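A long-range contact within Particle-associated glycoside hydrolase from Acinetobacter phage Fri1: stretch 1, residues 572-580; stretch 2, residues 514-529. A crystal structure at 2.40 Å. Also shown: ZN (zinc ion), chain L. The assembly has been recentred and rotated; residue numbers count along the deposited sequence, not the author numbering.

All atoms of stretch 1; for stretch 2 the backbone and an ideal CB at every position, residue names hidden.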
# COMPACT_ATOMS: atom_id res chain seq x y z
N LEU A 572 66.14 7.76 1.64
CA LEU A 572 65.07 7.00 2.28
C LEU A 572 63.98 7.92 2.82
O LEU A 572 62.79 7.60 2.74
CB LEU A 572 65.66 6.12 3.37
CG LEU A 572 66.45 4.92 2.82
CD1 LEU A 572 67.18 4.13 3.90
CD2 LEU A 572 65.53 4.01 2.02
N SER A 573 64.36 9.10 3.33
CA SER A 573 63.36 10.02 3.85
C SER A 573 62.43 10.51 2.74
O SER A 573 61.29 10.89 3.02
CB SER A 573 64.03 11.22 4.53
OG SER A 573 64.77 11.98 3.59
N ALA A 574 62.88 10.49 1.50
CA ALA A 574 62.06 10.91 0.38
C ALA A 574 61.54 9.66 -0.32
O ALA A 574 62.08 9.20 -1.33
CB ALA A 574 62.86 11.82 -0.55
N ASN A 575 60.44 9.13 0.22
CA ASN A 575 59.97 7.80 -0.16
C ASN A 575 58.55 7.74 -0.70
O ASN A 575 58.20 6.74 -1.34
CB ASN A 575 60.05 6.85 1.04
CG ASN A 575 59.29 7.36 2.22
OD1 ASN A 575 59.38 8.54 2.55
ND2 ASN A 575 58.46 6.51 2.81
N THR A 576 57.70 8.73 -0.43
CA THR A 576 56.29 8.63 -0.81
C THR A 576 56.05 9.28 -2.16
O THR A 576 56.18 10.51 -2.30
CB THR A 576 55.39 9.26 0.25
OG1 THR A 576 55.66 8.66 1.52
CG2 THR A 576 53.95 9.04 -0.11
N PHE A 577 55.64 8.49 -3.14
CA PHE A 577 55.38 8.98 -4.48
C PHE A 577 54.00 8.54 -4.94
O PHE A 577 53.53 7.46 -4.58
CB PHE A 577 56.46 8.48 -5.46
CG PHE A 577 57.83 9.06 -5.20
CD1 PHE A 577 58.67 8.50 -4.24
CD2 PHE A 577 58.27 10.18 -5.91
CE1 PHE A 577 59.93 9.03 -4.00
CE2 PHE A 577 59.52 10.72 -5.69
CZ PHE A 577 60.36 10.14 -4.74
N ILE A 578 53.33 9.40 -5.69
CA ILE A 578 52.07 9.07 -6.34
C ILE A 578 52.35 8.80 -7.81
O ILE A 578 53.08 9.56 -8.46
CB ILE A 578 51.04 10.20 -6.18
CG1 ILE A 578 50.85 10.60 -4.70
CG2 ILE A 578 49.74 9.80 -6.85
CD1 ILE A 578 50.24 9.53 -3.77
N VAL A 579 51.77 7.72 -8.34
CA VAL A 579 51.99 7.33 -9.73
C VAL A 579 50.64 7.24 -10.43
O VAL A 579 49.77 6.44 -10.03
CB VAL A 579 52.75 6.00 -9.82
CG1 VAL A 579 52.96 5.59 -11.26
CG2 VAL A 579 54.09 6.10 -9.09
N LYS A 580 50.44 8.08 -11.43
CA LYS A 580 49.21 8.10 -12.21
C LYS A 580 49.51 7.66 -13.64
O LYS A 580 50.52 8.09 -14.22
CB LYS A 580 48.57 9.49 -12.18
CG LYS A 580 47.29 9.64 -13.00
CD LYS A 580 46.70 11.03 -12.77
CE LYS A 580 45.36 11.23 -13.47
NZ LYS A 580 45.50 11.37 -14.96
N UNK A 514 52.64 9.75 -14.72
CA UNK A 514 53.05 10.92 -13.96
C UNK A 514 53.46 10.50 -12.56
O UNK A 514 52.69 9.84 -11.87
CB UNK A 514 51.93 11.96 -13.91
N UNK A 515 54.66 10.88 -12.16
CA UNK A 515 55.23 10.50 -10.88
C UNK A 515 55.49 11.78 -10.11
O UNK A 515 56.16 12.68 -10.63
CB UNK A 515 56.51 9.67 -11.05
N UNK A 516 54.96 11.88 -8.90
CA UNK A 516 55.18 13.08 -8.11
C UNK A 516 55.22 12.71 -6.63
O UNK A 516 54.76 11.64 -6.22
CB UNK A 516 54.09 14.12 -8.38
N UNK A 517 55.83 13.58 -5.83
CA UNK A 517 55.90 13.34 -4.40
C UNK A 517 54.62 13.74 -3.67
O UNK A 517 53.88 14.64 -4.08
CB UNK A 517 57.09 14.10 -3.81
N UNK A 518 54.36 13.05 -2.56
CA UNK A 518 53.26 13.40 -1.66
C UNK A 518 53.70 13.00 -0.25
O UNK A 518 53.03 12.27 0.47
CB UNK A 518 51.95 12.71 -2.06
N UNK A 519 54.84 13.53 0.17
CA UNK A 519 55.53 13.04 1.34
C UNK A 519 55.16 13.83 2.59
O UNK A 519 55.02 15.06 2.53
CB UNK A 519 57.04 13.09 1.11
N UNK A 520 54.99 13.12 3.71
CA UNK A 520 54.65 13.75 4.97
C UNK A 520 55.88 14.17 5.77
O UNK A 520 55.73 14.78 6.82
CB UNK A 520 53.79 12.80 5.80
N UNK A 521 57.08 13.89 5.27
CA UNK A 521 58.31 14.31 5.95
C UNK A 521 58.53 15.81 5.81
O UNK A 521 58.27 16.41 4.76
CB UNK A 521 59.52 13.55 5.39
N UNK A 522 59.06 16.42 6.87
CA UNK A 522 59.43 17.83 6.85
C UNK A 522 60.82 18.00 6.23
O UNK A 522 61.76 17.29 6.58
CB UNK A 522 59.40 18.41 8.26
N UNK A 523 60.93 18.94 5.27
CA UNK A 523 62.20 19.34 4.63
C UNK A 523 62.81 18.29 3.70
O UNK A 523 63.28 18.63 2.61
CB UNK A 523 63.22 19.68 5.71
N UNK A 524 62.86 17.03 4.13
CA UNK A 524 63.56 15.98 3.40
C UNK A 524 62.61 15.03 2.66
O UNK A 524 62.99 13.91 2.32
CB UNK A 524 64.43 15.18 4.37
N UNK A 525 61.37 15.46 2.43
CA UNK A 525 60.45 14.61 1.70
C UNK A 525 60.74 14.62 0.22
O UNK A 525 61.57 15.38 -0.29
CB UNK A 525 59.01 15.05 1.95
N UNK A 526 60.02 13.78 -0.50
CA UNK A 526 60.26 13.65 -1.92
C UNK A 526 59.84 14.90 -2.68
O UNK A 526 58.88 15.58 -2.31
CB UNK A 526 59.52 12.43 -2.47
N UNK A 527 60.59 15.22 -3.73
CA UNK A 527 60.25 16.32 -4.62
C UNK A 527 60.50 15.86 -6.04
O UNK A 527 61.66 15.69 -6.45
CB UNK A 527 61.05 17.58 -4.30
N UNK A 528 59.43 15.68 -6.80
CA UNK A 528 59.55 15.19 -8.16
C UNK A 528 58.25 15.45 -8.89
O UNK A 528 57.17 15.44 -8.28
CB UNK A 528 59.90 13.70 -8.18
N UNK A 529 58.37 15.74 -10.18
CA UNK A 529 57.24 15.71 -11.10
C UNK A 529 57.83 15.25 -12.44
O UNK A 529 58.48 16.04 -13.15
CB UNK A 529 56.54 17.07 -11.21
ZN ZN L . 58.71 10.10 3.82

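Position 514 pairs with Lys580 in an antiparallel, hydrogen-bonded pair, its N 2.7 Å from Lys580 O. Its CB, 4.1 Å from that oxygen, sets little limit; beta-branched residues suit the extended backbone. It is Thr514, whose OG1 lies 2.8 Å from the oxygen of a water that donates to Lys580 O.

At 515 the CB joins the sheet face of Phe577 and Val579, 4.7 Å from Val579 CG2, so a branched apolar residue fits. Ile515 places CG2 4.2 Å from both Val579 CG2 and Phe577 CD2.

Position 516 pairs with Ile578: Ile578 N donates to 516 O (2.7 Å), 516 N to Ile578 O (3.0 Å). On the face of Ile578, Val, Thr or Ile would do. Thr516 turns CG2 to 4.3 Å from Ile578 CB; its OG1 donates to the O of 528.

At 517 phi/psi of -82/152° does not demand glycine, but the ideal CB would stand 3.2 Å from that of 526, so glycine suits best. Gly517 leaves that space free; its CA makes a CA-H...O contact with Thr576 O at 3.5 Å.

The ideal CB of 518 is 3.6 Å from Ile578 CG1, favouring a small apolar residue. Ala518 makes that contact; its N donates to Thr576 O (3.1 Å).

Position 519 points sideways, yet Asn575 N and Thr576 N need an acceptor and zinc lies near: Asp, Asn or Glu. Asp519 OD2 accepts from Asn575 N (3.1 Å) and Thr576 N (3.3 Å); Asp519 OD1 binds zinc at 2.4 Å, and Asn575 OD1 at 2.1 Å completes the link.

At 520 nothing of stretch 1 lies within 5.5 Å of CB, so many types would do; it is Ala520. Position 521 aims CB toward Ser573 O, 4.0 Å away, suiting small polar residues; Thr521 OG1 instead donates to Asp519 OD1. Positions 522 and 523 are out of reach; 522 is open, while phi of 70° at 523 favours Gly, Asn or Asp. They are Thr522 and Asn523.

At 524 CB is 3.3 Å from Ser573 OG, so small residues are likely; Ala524 O accepts from Ser573 OG (2.9 Å). At 525 a CB would stand 2.9 Å from that of 519, too close for two carbons; it is Gly525.

Position 526 has CB 3.3 Å from Phe577 CZ: Ser, Ala or Cys. Ser526 sets CB over one ring face and donates OG to Thr576 O (2.8 Å).

Position 527 points away, unrestricted by stretch 1; it is Lys527. At 528, CB lies 3.9 Å from Phe577 CE2, suiting small apolar residues; Ala528 sits at the ring edge. Position 529 is out of reach and open; it is Tyr529.

Stretch 2 514-529: TITGADATTNAGSKAY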
# COMPACT_ATOMS: atom_id res chain seq x y z
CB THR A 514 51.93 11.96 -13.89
OG1 THR A 514 51.54 12.31 -15.23
CG2 THR A 514 52.42 13.22 -13.18
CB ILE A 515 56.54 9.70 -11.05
CG1 ILE A 515 56.36 8.58 -12.07
CG2 ILE A 515 56.98 9.10 -9.73
CD1 ILE A 515 57.67 8.03 -12.58
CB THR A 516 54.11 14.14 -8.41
OG1 THR A 516 54.45 15.38 -7.78
CG2 THR A 516 52.76 13.69 -7.95
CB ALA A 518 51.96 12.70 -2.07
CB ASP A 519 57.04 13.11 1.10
CG ASP A 519 57.83 12.12 1.93
OD1 ASP A 519 57.66 12.12 3.16
OD2 ASP A 519 58.61 11.34 1.33
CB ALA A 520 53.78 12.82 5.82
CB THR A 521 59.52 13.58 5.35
OG1 THR A 521 59.34 12.16 5.47
CG2 THR A 521 60.81 14.00 6.03
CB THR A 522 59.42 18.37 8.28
OG1 THR A 522 58.12 18.16 8.85
CG2 THR A 522 59.74 19.86 8.31
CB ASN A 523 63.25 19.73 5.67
CG ASN A 523 62.86 20.95 6.48
OD1 ASN A 523 62.09 21.80 6.03
ND2 ASN A 523 63.40 21.04 7.70
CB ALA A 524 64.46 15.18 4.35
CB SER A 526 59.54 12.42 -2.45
OG SER A 526 58.22 12.40 -1.98
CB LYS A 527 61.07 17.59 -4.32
CG LYS A 527 60.59 18.40 -3.14
CD LYS A 527 61.44 18.11 -1.95
CE LYS A 527 61.01 18.89 -0.71
NZ LYS A 527 61.89 18.38 0.39
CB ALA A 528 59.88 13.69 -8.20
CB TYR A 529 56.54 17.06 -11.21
CG TYR A 529 55.18 16.96 -11.87
CD1 TYR A 529 55.07 16.64 -13.22
CD2 TYR A 529 54.02 17.23 -11.16
CE1 TYR A 529 53.83 16.54 -13.84
CE2 TYR A 529 52.76 17.15 -11.76
CZ TYR A 529 52.68 16.80 -13.11
OH TYR A 529 51.44 16.72 -13.73
O HOH W 1 49.70 10.46 -16.15
O HOH W 2 54.81 10.06 3.84
O HOH W 3 60.44 9.03 5.77
O HOH W 4 57.00 9.08 5.00
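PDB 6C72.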